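Diaminopimelate decarboxylase (Phaeodactylum tricornutum, PDB 7JPJ) probably catalyses the pyridoxal 5'-phosphate-dependent decarboxylation of diaminopimelate, the lysine-forming step of lysine biosynthesis, and works as a dimer. Local coordinates at residues N5-K18 with T332-E346. Sequence-based numbering, arbitrary orientation.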
ATOM      1  N   ASN A   5      -5.500  32.717   5.110  1.00 27.50           N
ATOM      2  CA  ASN A   5      -5.034  31.716   4.156  1.00 26.30           C
ATOM      3  C   ASN A   5      -3.510  31.668   4.171  1.00 25.69           C
ATOM      4  O   ASN A   5      -2.863  32.719   4.119  1.00 26.07           O
ATOM      5  CB  ASN A   5      -5.534  32.035   2.748  1.00 26.14           C
ATOM      6  CG  ASN A   5      -6.885  31.413   2.454  1.00 26.23           C
ATOM      7  OD1 ASN A   5      -7.257  30.399   3.044  1.00 26.05           O
ATOM      8  ND2 ASN A   5      -7.628  32.024   1.540  1.00 26.54           N
ATOM      9  N   PRO A   6      -2.905  30.485   4.250  1.00 24.35           N
ATOM     10  CA  PRO A   6      -1.440  30.406   4.235  1.00 23.79           C
ATOM     11  C   PRO A   6      -0.866  30.950   2.935  1.00 23.49           C
ATOM     12  O   PRO A   6      -1.358  30.655   1.844  1.00 23.14           O
ATOM     13  CB  PRO A   6      -1.162  28.905   4.387  1.00 22.93           C
ATOM     14  CG  PRO A   6      -2.408  28.340   4.987  1.00 23.29           C
ATOM     15  CD  PRO A   6      -3.532  29.167   4.443  1.00 23.94           C
ATOM     16  N   LEU A   7       0.236  31.685   3.039  1.00 23.50           N
ATOM     17  CA  LEU A   7       0.819  32.335   1.842  1.00 23.30           C
ATOM     18  C   LEU A   7       1.820  31.378   1.228  1.00 22.33           C
ATOM     19  O   LEU A   7       2.275  31.626   0.114  1.00 22.11           O
ATOM     20  CB  LEU A   7       1.451  33.653   2.277  1.00 24.04           C
ATOM     21  CG  LEU A   7       0.491  34.674   2.875  1.00 25.16           C
ATOM     22  CD1 LEU A   7       1.235  35.627   3.789  1.00 25.92           C
ATOM     23  CD2 LEU A   7      -0.228  35.436   1.778  1.00 25.47           C
ATOM     24  N   GLN A   8       2.142  30.333   1.967  1.00 23.33           N
ATOM     25  CA  GLN A   8       3.023  29.280   1.439  1.00 22.87           C
ATOM     26  C   GLN A   8       2.676  27.996   2.176  1.00 22.81           C
ATOM     27  O   GLN A   8       1.827  28.040   3.054  1.00 23.07           O
ATOM     28  CB  GLN A   8       4.488  29.632   1.683  1.00 22.90           C
ATOM     29  CG  GLN A   8       4.813  30.078   3.096  1.00 23.35           C
ATOM     30  CD  GLN A   8       6.300  30.018   3.338  1.00 23.25           C
ATOM     31  OE1 GLN A   8       7.017  30.993   3.145  1.00 23.51           O
ATOM     32  NE2 GLN A   8       6.779  28.858   3.750  1.00 22.91           N
ATOM     33  N   SER A   9       3.331  26.901   1.826  1.00 21.05           N
ATOM     34  CA  SER A   9       3.165  25.634   2.563  1.00 20.66           C
ATOM     35  C   SER A   9       4.347  25.544   3.527  1.00 20.59           C
ATOM     36  O   SER A   9       4.979  26.566   3.756  1.00 21.05           O
ATOM     37  CB  SER A   9       3.120  24.522   1.580  1.00 20.05           C
ATOM     38  OG  SER A   9       4.382  24.299   1.011  1.00 19.90           O
ATOM     39  N   ILE A  10       4.639  24.374   4.069  1.00 20.31           N
ATOM     40  CA  ILE A  10       5.844  24.234   4.935  1.00 20.34           C
ATOM     41  C   ILE A  10       7.090  24.744   4.193  1.00 20.36           C
ATOM     42  O   ILE A  10       7.905  25.411   4.846  1.00 20.59           O
ATOM     43  CB  ILE A  10       5.975  22.804   5.498  1.00 20.04           C
ATOM     44  CG1 ILE A  10       5.088  22.597   6.726  1.00 19.95           C
ATOM     45  CG2 ILE A  10       7.413  22.405   5.772  1.00 19.91           C
ATOM     46  CD1 ILE A  10       5.213  23.689   7.751  1.00 20.37           C
ATOM     47  N   PHE A  11       7.236  24.479   2.891  1.00 19.30           N
ATOM     48  CA  PHE A  11       8.422  25.012   2.231  1.00 19.27           C
ATOM     49  C   PHE A  11       8.178  25.411   0.776  1.00 19.30           C
ATOM     50  O   PHE A  11       9.149  25.609   0.035  1.00 19.23           O
ATOM     51  CB  PHE A  11       9.595  24.012   2.305  1.00 18.72           C
ATOM     52  CG  PHE A  11       9.326  22.677   1.649  1.00 18.14           C
ATOM     53  CD1 PHE A  11       9.512  22.502   0.284  1.00 17.95           C
ATOM     54  CD2 PHE A  11       8.922  21.587   2.407  1.00 17.86           C
ATOM     55  CE1 PHE A  11       9.274  21.271  -0.318  1.00 17.52           C
ATOM     56  CE2 PHE A  11       8.685  20.352   1.811  1.00 17.41           C
ATOM     57  CZ  PHE A  11       8.863  20.196   0.448  1.00 17.25           C
ATOM     58  N   LEU A  12       6.923  25.561   0.350  1.00 19.66           N
ATOM     59  CA  LEU A  12       6.605  25.850  -1.048  1.00 19.70           C
ATOM     60  C   LEU A  12       5.712  27.080  -1.142  1.00 20.36           C
ATOM     61  O   LEU A  12       4.549  27.039  -0.729  1.00 20.55           O
ATOM     62  CB  LEU A  12       5.926  24.656  -1.719  1.00 19.25           C
ATOM     63  CG  LEU A  12       6.795  23.448  -2.068  1.00 18.67           C
ATOM     64  CD1 LEU A  12       5.970  22.401  -2.793  1.00 18.39           C
ATOM     65  CD2 LEU A  12       7.993  23.873  -2.905  1.00 18.71           C
ATOM     66  N   THR A  13       6.251  28.165  -1.692  1.00 21.26           N
ATOM     67  CA  THR A  13       5.427  29.290  -2.102  1.00 21.89           C
ATOM     68  C   THR A  13       4.723  28.949  -3.412  1.00 21.71           C
ATOM     69  O   THR A  13       5.091  27.984  -4.089  1.00 21.19           O
ATOM     70  CB  THR A  13       6.281  30.547  -2.269  1.00 22.46           C
ATOM     71  OG1 THR A  13       7.159  30.389  -3.390  1.00 22.25           O
ATOM     72  CG2 THR A  13       7.101  30.812  -1.015  1.00 22.64           C
ATOM     73  N   PRO A  14       3.688  29.708  -3.787  1.00 22.94           N
ATOM     74  CA  PRO A  14       3.057  29.458  -5.095  1.00 22.96           C
ATOM     75  C   PRO A  14       4.029  29.546  -6.258  1.00 22.91           C
ATOM     76  O   PRO A  14       3.846  28.844  -7.259  1.00 22.85           O
ATOM     77  CB  PRO A  14       1.976  30.543  -5.172  1.00 23.16           C
ATOM     78  CG  PRO A  14       1.650  30.843  -3.751  1.00 23.31           C
ATOM     79  CD  PRO A  14       2.935  30.694  -2.991  1.00 23.15           C
ATOM     80  N   GLU A  15       5.067  30.381  -6.157  1.00 23.34           N
ATOM     81  CA  GLU A  15       6.076  30.433  -7.210  1.00 23.34           C
ATOM     82  C   GLU A  15       6.955  29.186  -7.194  1.00 23.40           C
ATOM     83  O   GLU A  15       7.263  28.623  -8.251  1.00 23.66           O
ATOM     84  CB  GLU A  15       6.931  31.691  -7.060  1.00 23.53           C
ATOM     85  CG  GLU A  15       6.244  32.986  -7.485  1.00 23.92           C
ATOM     86  CD  GLU A  15       5.311  33.547  -6.420  1.00 24.41           C
ATOM     87  OE1 GLU A  15       5.198  32.932  -5.335  1.00 24.14           O
ATOM     88  OE2 GLU A  15       4.697  34.610  -6.667  1.00 24.98           O
ATOM     89  N   THR A  16       7.369  28.745  -6.003  1.00 21.87           N
ATOM     90  CA  THR A  16       8.216  27.561  -5.905  1.00 22.29           C
ATOM     91  C   THR A  16       7.466  26.296  -6.303  1.00 22.80           C
ATOM     92  O   THR A  16       8.079  25.348  -6.809  1.00 23.28           O
ATOM     93  CB  THR A  16       8.762  27.411  -4.484  1.00 22.18           C
ATOM     94  OG1 THR A  16       9.091  28.700  -3.955  1.00 21.80           O
ATOM     95  CG2 THR A  16      10.011  26.547  -4.489  1.00 22.61           C
ATOM     96  N   ALA A  17       6.150  26.256  -6.076  1.00 21.10           N
ATOM     97  CA  ALA A  17       5.366  25.083  -6.452  1.00 21.39           C
ATOM     98  C   ALA A  17       5.281  24.946  -7.968  1.00 21.74           C
ATOM     99  O   ALA A  17       5.506  23.861  -8.516  1.00 22.40           O
ATOM    100  CB  ALA A  17       3.970  25.163  -5.833  1.00 20.86           C
ATOM    101  N   LYS A  18       4.954  26.012  -8.687  1.00 21.73           N
ATOM    102  CA  LYS A  18       4.939  25.937 -10.167  1.00 22.06           C
ATOM    103  C   LYS A  18       6.333  25.620 -10.705  1.00 22.54           C
ATOM    104  O   LYS A  18       6.405  24.948 -11.720  1.00 23.12           O
ATOM    105  CB  LYS A  18       4.416  27.220 -10.812  1.00 21.34           C
ATOM    106  CG  LYS A  18       3.345  27.036 -11.873  1.00 21.65           C
ATOM    107  CD  LYS A  18       3.320  28.170 -12.866  1.00 21.32           C
ATOM    108  CE  LYS A  18       3.230  27.701 -14.301  1.00 21.64           C
ATOM    109  NZ  LYS A  18       2.911  28.815 -15.226  1.00 21.09           N
ATOM    110  N   THR A 332      -2.213  22.449   2.266  1.00 19.72           N
ATOM    111  CA  THR A 332      -2.311  23.837   1.844  1.00 19.61           C
ATOM    112  C   THR A 332      -2.679  23.878   0.370  1.00 19.70           C
ATOM    113  O   THR A 332      -2.130  23.119  -0.436  1.00 19.89           O
ATOM    114  CB  THR A 332      -0.995  24.593   2.079  1.00 19.93           C
ATOM    115  OG1 THR A 332      -0.732  24.671   3.485  1.00 20.00           O
ATOM    116  CG2 THR A 332      -1.073  26.001   1.511  1.00 21.00           C
ATOM    117  N   ILE A 333      -3.609  24.761   0.022  1.00 19.72           N
ATOM    118  CA  ILE A 333      -4.054  24.939  -1.354  1.00 19.99           C
ATOM    119  C   ILE A 333      -3.515  26.268  -1.860  1.00 21.53           C
ATOM    120  O   ILE A 333      -3.799  27.323  -1.281  1.00 22.68           O
ATOM    121  CB  ILE A 333      -5.583  24.881  -1.464  1.00 19.91           C
ATOM    122  CG1 ILE A 333      -6.060  23.448  -1.231  1.00 19.03           C
ATOM    123  CG2 ILE A 333      -6.039  25.397  -2.823  1.00 20.56           C
ATOM    124  CD1 ILE A 333      -7.552  23.322  -1.129  1.00 19.17           C
ATOM    125  N   LEU A 334      -2.736  26.216  -2.941  1.00 21.06           N
ATOM    126  CA  LEU A 334      -2.124  27.379  -3.563  1.00 22.70           C
ATOM    127  C   LEU A 334      -2.741  27.637  -4.935  1.00 23.30           C
ATOM    128  O   LEU A 334      -3.243  26.709  -5.576  1.00 22.32           O
ATOM    129  CB  LEU A 334      -0.609  27.191  -3.712  1.00 22.92           C
ATOM    130  CG  LEU A 334       0.145  26.993  -2.394  1.00 22.48           C
ATOM    131  CD1 LEU A 334       1.567  26.520  -2.644  1.00 22.44           C
ATOM    132  CD2 LEU A 334       0.132  28.276  -1.574  1.00 23.89           C
ATOM    133  N   PRO A 335      -2.725  28.884  -5.410  1.00 21.46           N
ATOM    134  CA  PRO A 335      -3.332  29.180  -6.715  1.00 21.98           C
ATOM    135  C   PRO A 335      -2.564  28.516  -7.847  1.00 21.58           C
ATOM    136  O   PRO A 335      -1.334  28.576  -7.906  1.00 21.53           O
ATOM    137  CB  PRO A 335      -3.255  30.709  -6.807  1.00 23.36           C
ATOM    138  CG  PRO A 335      -2.136  31.083  -5.888  1.00 23.42           C
ATOM    139  CD  PRO A 335      -2.198  30.097  -4.761  1.00 22.41           C
ATOM    140  N   GLY A 336      -3.308  27.879  -8.755  1.00 23.44           N
ATOM    141  CA  GLY A 336      -2.723  27.325  -9.967  1.00 22.48           C
ATOM    142  C   GLY A 336      -2.080  28.358 -10.871  1.00 22.69           C
ATOM    143  O   GLY A 336      -1.427  27.984 -11.852  1.00 22.26           O
ATOM    144  N   SER A 337      -2.261  29.644 -10.574  1.00 23.44           N
ATOM    145  CA  SER A 337      -1.560  30.684 -11.317  1.00 23.74           C
ATOM    146  C   SER A 337      -0.074  30.694 -10.982  1.00 23.89           C
ATOM    147  O   SER A 337       0.765  30.957 -11.851  1.00 23.87           O
ATOM    148  CB  SER A 337      -2.186  32.043 -11.018  1.00 24.49           C
ATOM    149  OG  SER A 337      -1.197  33.057 -10.996  1.00 24.92           O
ATOM    150  N   GLY A 338       0.271  30.405  -9.731  1.00 24.48           N
ATOM    151  CA  GLY A 338       1.639  30.505  -9.276  1.00 24.84           C
ATOM    152  C   GLY A 338       2.028  31.867  -8.748  1.00 25.61           C
ATOM    153  O   GLY A 338       3.196  32.061  -8.381  1.00 25.93           O
ATOM    154  N   ASN A 339       1.094  32.813  -8.697  1.00 27.60           N
ATOM    155  CA  ASN A 339       1.355  34.153  -8.189  1.00 28.38           C
ATOM    156  C   ASN A 339       0.892  34.247  -6.742  1.00 28.93           C
ATOM    157  O   ASN A 339      -0.256  33.913  -6.429  1.00 28.96           O
ATOM    158  CB  ASN A 339       0.640  35.209  -9.034  1.00 28.44           C
ATOM    159  CG  ASN A 339       1.013  35.136 -10.503  1.00 28.76           C
ATOM    160  OD1 ASN A 339       0.277  35.622 -11.363  1.00 29.71           O
ATOM    161  ND2 ASN A 339       2.165  34.541 -10.798  1.00 28.03           N
ATOM    162  N   SER A 340       1.784  34.709  -5.864  1.00 25.90           N
ATOM    163  CA  SER A 340       1.414  34.904  -4.468  1.00 26.28           C
ATOM    164  C   SER A 340       0.371  35.997  -4.288  1.00 26.61           C
ATOM    165  O   SER A 340      -0.180  36.127  -3.191  1.00 26.90           O
ATOM    166  CB  SER A 340       2.654  35.225  -3.635  1.00 26.64           C
ATOM    167  OG  SER A 340       3.675  34.269  -3.858  1.00 26.37           O
ATOM    168  N   ALA A 341       0.091  36.783  -5.328  1.00 26.84           N
ATOM    169  CA  ALA A 341      -0.976  37.770  -5.247  1.00 27.67           C
ATOM    170  C   ALA A 341      -2.359  37.134  -5.339  1.00 27.28           C
ATOM    171  O   ALA A 341      -3.335  37.735  -4.878  1.00 28.14           O
ATOM    172  CB  ALA A 341      -0.808  38.816  -6.348  1.00 29.02           C
ATOM    173  N   ASP A 342      -2.463  35.936  -5.911  1.00 27.74           N
ATOM    174  CA  ASP A 342      -3.739  35.254  -6.078  1.00 27.66           C
ATOM    175  C   ASP A 342      -4.072  34.316  -4.925  1.00 27.89           C
ATOM    176  O   ASP A 342      -4.994  33.505  -5.054  1.00 27.78           O
ATOM    177  CB  ASP A 342      -3.757  34.469  -7.393  1.00 26.95           C
ATOM    178  CG  ASP A 342      -3.385  35.323  -8.584  1.00 26.85           C
ATOM    179  OD1 ASP A 342      -3.661  36.543  -8.554  1.00 28.20           O
ATOM    180  OD2 ASP A 342      -2.825  34.775  -9.554  1.00 26.31           O
ATOM    181  N   VAL A 343      -3.348  34.401  -3.808  1.00 25.25           N
ATOM    182  CA  VAL A 343      -3.691  33.576  -2.653  1.00 25.45           C
ATOM    183  C   VAL A 343      -5.060  33.971  -2.110  1.00 25.83           C
ATOM    184  O   VAL A 343      -5.954  33.129  -1.963  1.00 25.84           O
ATOM    185  CB  VAL A 343      -2.602  33.675  -1.571  1.00 25.66           C
ATOM    186  CG1 VAL A 343      -2.958  32.795  -0.384  1.00 25.81           C
ATOM    187  CG2 VAL A 343      -1.250  33.282  -2.145  1.00 25.31           C
ATOM    188  N   GLY A 344      -5.246  35.257  -1.816  1.00 25.06           N
ATOM    189  CA  GLY A 344      -6.545  35.753  -1.406  1.00 26.09           C
ATOM    190  C   GLY A 344      -6.867  35.449   0.047  1.00 26.13           C
ATOM    191  O   GLY A 344      -5.990  35.176   0.874  1.00 25.78           O
ATOM    192  N   ASP A 345      -8.172  35.500   0.357  1.00 27.31           N
ATOM    193  CA  ASP A 345      -8.633  35.264   1.721  1.00 27.64           C
ATOM    194  C   ASP A 345      -9.982  34.552   1.757  1.00 27.73           C
ATOM    195  O   ASP A 345     -10.768  34.766   2.686  1.00 28.09           O
ATOM    196  CB  ASP A 345      -8.717  36.584   2.505  1.00 28.59           C
ATOM    197  CG  ASP A 345      -9.463  37.672   1.748  1.00 29.51           C
ATOM    198  OD1 ASP A 345     -10.183  37.351   0.773  1.00 29.23           O
ATOM    199  OD2 ASP A 345      -9.322  38.856   2.125  1.00 31.16           O
ATOM    200  N   GLU A 346     -10.266  33.712   0.767  1.00 27.89           N
ATOM    201  CA  GLU A 346     -11.506  32.951   0.712  1.00 27.94           C
ATOM    202  C   GLU A 346     -11.243  31.524   1.172  1.00 27.85           C
ATOM    203  O   GLU A 346     -10.307  30.876   0.691  1.00 27.53           O
ATOM    204  CB  GLU A 346     -12.088  32.960  -0.702  1.00 27.82           C
ATOM    205  CG  GLU A 346     -13.524  32.469  -0.790  1.00 27.63           C
ATOM    206  CD  GLU A 346     -14.518  33.602  -0.945  1.00 28.84           C
ATOM    207  OE1 GLU A 346     -15.315  33.826  -0.007  1.00 29.27           O
ATOM    208  OE2 GLU A 346     -14.495  34.273  -2.001  1.00 29.38           O
TER
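L334, at the end of strand 331-334, meets P14 in the first turn of helix 14-24, and the two side chains cross at about a right angle. L334 CB points toward the N-terminal segment and CG stands anti to the carbonyl carbon (chi1 -61°); both methyls reach that segment, CD2 packing on P14 CG at 3.7 Å, CD1 resting near the carbonyl O of L12 and touching A17 CB. V343 CG2 and P335 CD also touch the P14 ring at CG. On E15, CB lies 4.0 Å from G338 O, and CG and CD come closer to the same oxygen, CD at 3.2 Å; the bend at chi2 (81°) carries the carboxylate over to S340, where OE1 faces the hydroxyl OG and OE2 accepts from the backbone N at 3.0 Å, met from above the carboxylate plane. At the other end N5 ND2 gives E346 O a nearly straight bond of 3.0 Å, in the amide plane of N5 but above the carbonyl plane of E346. With an alanine here the amide is gone, and E346 O would probably lose this donor, the segment's start being held less firmly against 344-346. R379, on strand 373-379, donates to the carbonyl oxygens of D342 and V343. Far from the d-lysine pocket, apolar packing of L334, P14 and V343 thus joins the N-terminal arm to the beta domain, while two directional bonds probably fix its register.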